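Local coordinates for protein ECF RNA polymerase sigma factor SigK (Mycobacterium tuberculosis, PDB 4NQW) that probably acts as an initiation factor that directs RNA polymerase to specific promoters and is held inactive by an anti-sigma factor until regulated proteolysis frees it, at residues C161-L164 and A165-G169; D48-K51 and S52-Y55. All coordinates share one frame; numbering follows the deposited sequence.

Interaction 1. Residues C161-L164 and A165-G169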
loop_
_atom_site.group_PDB
_atom_site.type_symbol
_atom_site.label_atom_id
_atom_site.label_comp_id
_atom_site.label_asym_id
_atom_site.label_seq_id
_atom_site.Cartn_x
_atom_site.Cartn_y
_atom_site.Cartn_z
ATOM N N CYS A 161 0.424 6.277 14.625
ATOM C CA CYS A 161 1.134 6.699 13.411
ATOM C C CYS A 161 0.588 6.009 12.167
ATOM O O CYS A 161 0.317 6.660 11.157
ATOM C CB CYS A 161 2.640 6.426 13.524
ATOM S SG CYS A 161 3.559 7.713 14.395
ATOM N N ILE A 162 0.434 4.690 12.246
ATOM C CA ILE A 162 -0.112 3.914 11.134
ATOM C C ILE A 162 -1.584 4.264 10.905
ATOM O O ILE A 162 -2.027 4.366 9.765
ATOM C CB ILE A 162 0.067 2.394 11.356
ATOM C CG1 ILE A 162 1.562 2.052 11.387
ATOM C CG2 ILE A 162 -0.645 1.597 10.263
ATOM C CD1 ILE A 162 1.884 0.577 11.518
ATOM N N GLU A 163 -2.331 4.461 11.988
ATOM C CA GLU A 163 -3.753 4.807 11.900
ATOM C C GLU A 163 -3.976 6.114 11.133
ATOM O O GLU A 163 -4.827 6.181 10.244
ATOM C CB GLU A 163 -4.367 4.917 13.300
ATOM C CG GLU A 163 -5.888 4.837 13.336
ATOM C CD GLU A 163 -6.411 3.416 13.205
ATOM O OE1 GLU A 163 -5.991 2.545 13.999
ATOM O OE2 GLU A 163 -7.255 3.171 12.316
ATOM N N LEU A 164 -3.205 7.146 11.476
ATOM C CA LEU A 164 -3.361 8.463 10.853
ATOM C C LEU A 164 -2.758 8.523 9.451
ATOM O O LEU A 164 -3.388 9.034 8.526
ATOM C CB LEU A 164 -2.742 9.554 11.733
ATOM C CG LEU A 164 -3.439 9.818 13.072
ATOM C CD1 LEU A 164 -2.605 10.770 13.912
ATOM C CD2 LEU A 164 -4.840 10.378 12.877
ATOM N N ALA A 165 -1.545 8.001 9.291
ATOM C CA ALA A 165 -0.842 8.078 8.011
ATOM C C ALA A 165 -1.426 7.127 6.979
ATOM O O ALA A 165 -1.828 7.549 5.897
ATOM C CB ALA A 165 0.638 7.795 8.197
ATOM N N TYR A 166 -1.470 5.843 7.322
ATOM C CA TYR A 166 -1.903 4.815 6.385
ATOM C C TYR A 166 -3.419 4.865 6.163
ATOM O O TYR A 166 -3.868 5.141 5.058
ATOM C CB TYR A 166 -1.449 3.430 6.860
ATOM C CG TYR A 166 -1.576 2.347 5.816
ATOM C CD1 TYR A 166 -0.690 2.272 4.742
ATOM C CD2 TYR A 166 -2.576 1.383 5.908
ATOM C CE1 TYR A 166 -0.805 1.275 3.786
ATOM C CE2 TYR A 166 -2.702 0.385 4.958
ATOM C CZ TYR A 166 -1.816 0.335 3.900
ATOM O OH TYR A 166 -1.945 -0.660 2.961
ATOM N N TYR A 167 -4.209 4.635 7.209
ATOM C CA TYR A 167 -5.669 4.608 7.054
ATOM C C TYR A 167 -6.303 5.991 6.912
ATOM O O TYR A 167 -7.203 6.174 6.094
ATOM C CB TYR A 167 -6.324 3.833 8.199
ATOM C CG TYR A 167 -5.948 2.371 8.205
ATOM C CD1 TYR A 167 -6.119 1.587 7.067
ATOM C CD2 TYR A 167 -5.417 1.768 9.346
ATOM C CE1 TYR A 167 -5.775 0.248 7.061
ATOM C CE2 TYR A 167 -5.068 0.425 9.350
ATOM C CZ TYR A 167 -5.251 -0.329 8.205
ATOM O OH TYR A 167 -4.910 -1.661 8.200
ATOM N N GLY A 168 -5.831 6.957 7.695
ATOM C CA GLY A 168 -6.352 8.325 7.645
ATOM C C GLY A 168 -5.868 9.136 6.453
ATOM O O GLY A 168 -6.434 10.187 6.146
ATOM N N GLY A 169 -4.813 8.664 5.793
ATOM C CA GLY A 169 -4.284 9.312 4.594
ATOM C C GLY A 169 -3.444 10.557 4.841
ATOM O O GLY A 169 -3.122 11.282 3.899
#

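Interaction 2. Residues D48-K51 and S52-Y55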
loop_
_atom_site.group_PDB
_atom_site.type_symbol
_atom_site.label_atom_id
_atom_site.label_comp_id
_atom_site.label_asym_id
_atom_site.label_seq_id
_atom_site.Cartn_x
_atom_site.Cartn_y
_atom_site.Cartn_z
ATOM N N ASP A 48 -9.902 -12.469 -8.599
ATOM C CA ASP A 48 -10.641 -13.302 -7.636
ATOM C C ASP A 48 -9.890 -13.545 -6.325
ATOM O O ASP A 48 -10.503 -13.592 -5.258
ATOM C CB ASP A 48 -11.013 -14.660 -8.257
ATOM C CG ASP A 48 -12.308 -14.614 -9.058
ATOM O OD1 ASP A 48 -13.135 -13.703 -8.834
ATOM O OD2 ASP A 48 -12.505 -15.505 -9.914
ATOM N N HIS A 49 -8.571 -13.697 -6.410
ATOM C CA HIS A 49 -7.755 -14.028 -5.243
ATOM C C HIS A 49 -7.388 -12.798 -4.400
ATOM O O HIS A 49 -7.062 -12.934 -3.218
ATOM C CB HIS A 49 -6.482 -14.767 -5.682
ATOM C CG HIS A 49 -5.971 -15.744 -4.670
ATOM N ND1 HIS A 49 -6.705 -16.833 -4.251
ATOM C CD2 HIS A 49 -4.794 -15.806 -4.000
ATOM C CE1 HIS A 49 -6.009 -17.517 -3.361
ATOM N NE2 HIS A 49 -4.845 -16.916 -3.193
ATOM N N THR A 50 -7.447 -11.609 -5.004
ATOM C CA THR A 50 -7.032 -10.368 -4.338
ATOM C C THR A 50 -8.165 -9.383 -4.008
ATOM O O THR A 50 -7.963 -8.452 -3.225
ATOM C CB THR A 50 -5.994 -9.613 -5.195
ATOM O OG1 THR A 50 -6.564 -9.275 -6.468
ATOM C CG2 THR A 50 -4.747 -10.462 -5.408
ATOM N N LYS A 51 -9.347 -9.590 -4.586
ATOM C CA LYS A 51 -10.420 -8.583 -4.546
ATOM C C LYS A 51 -10.872 -8.156 -3.145
ATOM O O LYS A 51 -11.128 -6.973 -2.916
ATOM C CB LYS A 51 -11.636 -9.039 -5.367
ATOM C CG LYS A 51 -12.321 -10.310 -4.880
ATOM C CD LYS A 51 -13.402 -10.744 -5.859
ATOM C CE LYS A 51 -13.828 -12.186 -5.647
ATOM N NZ LYS A 51 -14.594 -12.364 -4.386
ATOM N N SER A 52 -10.971 -9.107 -2.218
ATOM C CA SER A 52 -11.431 -8.797 -0.862
ATOM C C SER A 52 -10.430 -7.923 -0.094
ATOM O O SER A 52 -10.823 -7.087 0.724
ATOM C CB SER A 52 -11.727 -10.080 -0.076
ATOM O OG SER A 52 -10.543 -10.819 0.166
ATOM N N ARG A 53 -9.143 -8.117 -0.363
ATOM C CA ARG A 53 -8.100 -7.316 0.275
ATOM C C ARG A 53 -8.004 -5.911 -0.328
ATOM O O ARG A 53 -7.793 -4.940 0.401
ATOM C CB ARG A 53 -6.750 -8.035 0.215
ATOM C CG ARG A 53 -6.641 -9.187 1.206
ATOM C CD ARG A 53 -5.234 -9.765 1.298
ATOM N NE ARG A 53 -5.118 -11.082 0.671
ATOM C CZ ARG A 53 -4.930 -11.302 -0.630
ATOM N NH1 ARG A 53 -4.842 -10.292 -1.489
ATOM N NH2 ARG A 53 -4.838 -12.548 -1.081
ATOM N N VAL A 54 -8.166 -5.793 -1.646
ATOM C CA VAL A 54 -8.152 -4.474 -2.288
ATOM C C VAL A 54 -9.405 -3.680 -1.917
ATOM O O VAL A 54 -9.313 -2.539 -1.458
ATOM C CB VAL A 54 -8.046 -4.568 -3.823
ATOM C CG1 VAL A 54 -8.203 -3.188 -4.452
ATOM C CG2 VAL A 54 -6.713 -5.179 -4.223
ATOM N N TYR A 55 -10.570 -4.289 -2.119
ATOM C CA TYR A 55 -11.847 -3.630 -1.829
ATOM C C TYR A 55 -11.958 -3.235 -0.357
ATOM O O TYR A 55 -12.432 -2.145 -0.037
ATOM C CB TYR A 55 -13.015 -4.538 -2.210
ATOM C CG TYR A 55 -14.369 -3.905 -2.005
ATOM C CD1 TYR A 55 -14.807 -2.875 -2.832
ATOM C CD2 TYR A 55 -15.220 -4.343 -0.993
ATOM C CE1 TYR A 55 -16.052 -2.294 -2.653
ATOM C CE2 TYR A 55 -16.464 -3.768 -0.806
ATOM C CZ TYR A 55 -16.874 -2.747 -1.639
ATOM O OH TYR A 55 -18.106 -2.174 -1.458
HETATM O O HOH W 1 -8.123 -10.944 -1.283
#

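Interaction 1. Residues C161-L164 and A165-G169
Ile162 and Tyr166 meet one turn apart near the C-terminal end of a helix in sigma domain 4, where the regular turn widens into a pi-type turn. The CG2 branch of Ile162 reaches CB of Tyr166 at 3.9 Å, and the carbonyl of Ile162 takes two donors. Tyr166 N donates to Ile162 O at 2.9 Å, bent to 135° at the hydrogen. Tyr167 N adds a weak bond to the same Ile162 O at 3.4 Å. The widening continues one residue on, with Gly168 N bonded to Glu163 O at 2.8 Å, five residues back. One residue earlier the i to i+4 spacing is still ordinary, Ala165 N to Cys161 O at 3.0 Å. Gly169 is the first residue to leave helical backbone angles, with positive phi, a conformation that favours glycine.

Glu163 carries its CG anti to the backbone N (chi1 -162°) and bends at chi2, which brings OE2 to 3.8 Å from CD2 of Tyr167; carboxylate and ring lie 35° apart. The stronger partner of this carboxylate is Arg60, which forms a salt bridge with OE2 and also a cation-pi contact with the Tyr167 ring. The two tyrosines are neighbours in space as well, CD2 of Tyr166 lying over one face of the Tyr167 ring toward its rim.

Further out, Tyr166 stacks on His102, and both tyrosines touch Leu57 of helix 42-62 in domain 2. Within domain 4, Ile162 and Ala165 pack on helix 183-201, and Leu164 on helix 172-178, the start of the probable helix-turn-helix.

Interaction 2. Residues D48-K51 and S52-Y55
Thr50 and Arg53 cross at about a right angle at a kink in helix 42-62, part of the all-helical sigma domain 2. The peptide N of Ser52 makes no bond to the turn before, and toward that turn Arg53 N has a weak bond, to Thr50 O at 3.1 Å. Regular helix resumes at once: Val54 N bonds to the same Thr50 O at 3.1 Å, and Tyr55 N to Lys51 O at 2.9 Å, both with an angle of 162° at the hydrogen.

The tight side is the one turned into the domain. Val54 sets CG2 3.6 Å from Thr50 O and packs on helices 65-82 and 93-111. Thr50 turns OG1 between its backbone N and carbonyl carbon (chi1 60°), where it bonds to Phe46 O and Tyr76 OH, and its CG2 comes up to the edge of the Arg53 guanidinium.

Lys51 and Ser52 face another protein chain, where Lys51 NZ pairs with an acidic side chain of that chain and Ser52 OG is hydrogen-bonded to a polar one. The looser side is at His49, which is exposed, its CB directed away from the following turn. Arg53, bent at chi3, folds back until NH2 is 3.1 Å from His49 O. A water bridges the opened turn, donating to His49 O at 3.0 Å and accepting from Arg53 N, and sits 3.2 Å above the centre of the guanidinium plane.

Both interactions are irregular turns within single helices, but in different domains: 48-55 belongs to domain 2 and 161-169 to domain 4, with centres about 21 Å apart and nearest atoms about 8 Å. Interaction 1 is largely buried and lies near the end of a helix, where carbonyls take donors from farther along the chain and aromatic rings meet the other domain. Interaction 2 is partly buried and lies mid-helix, its break bridged by a water and several of its polar side chains bonded to the other protein chain, which interaction 1 meets by packing. Helix 42-62 connects them: it contains interaction 2 and, through Leu57 and Arg60, two and five residues further on, touches the tyrosines of interaction 1.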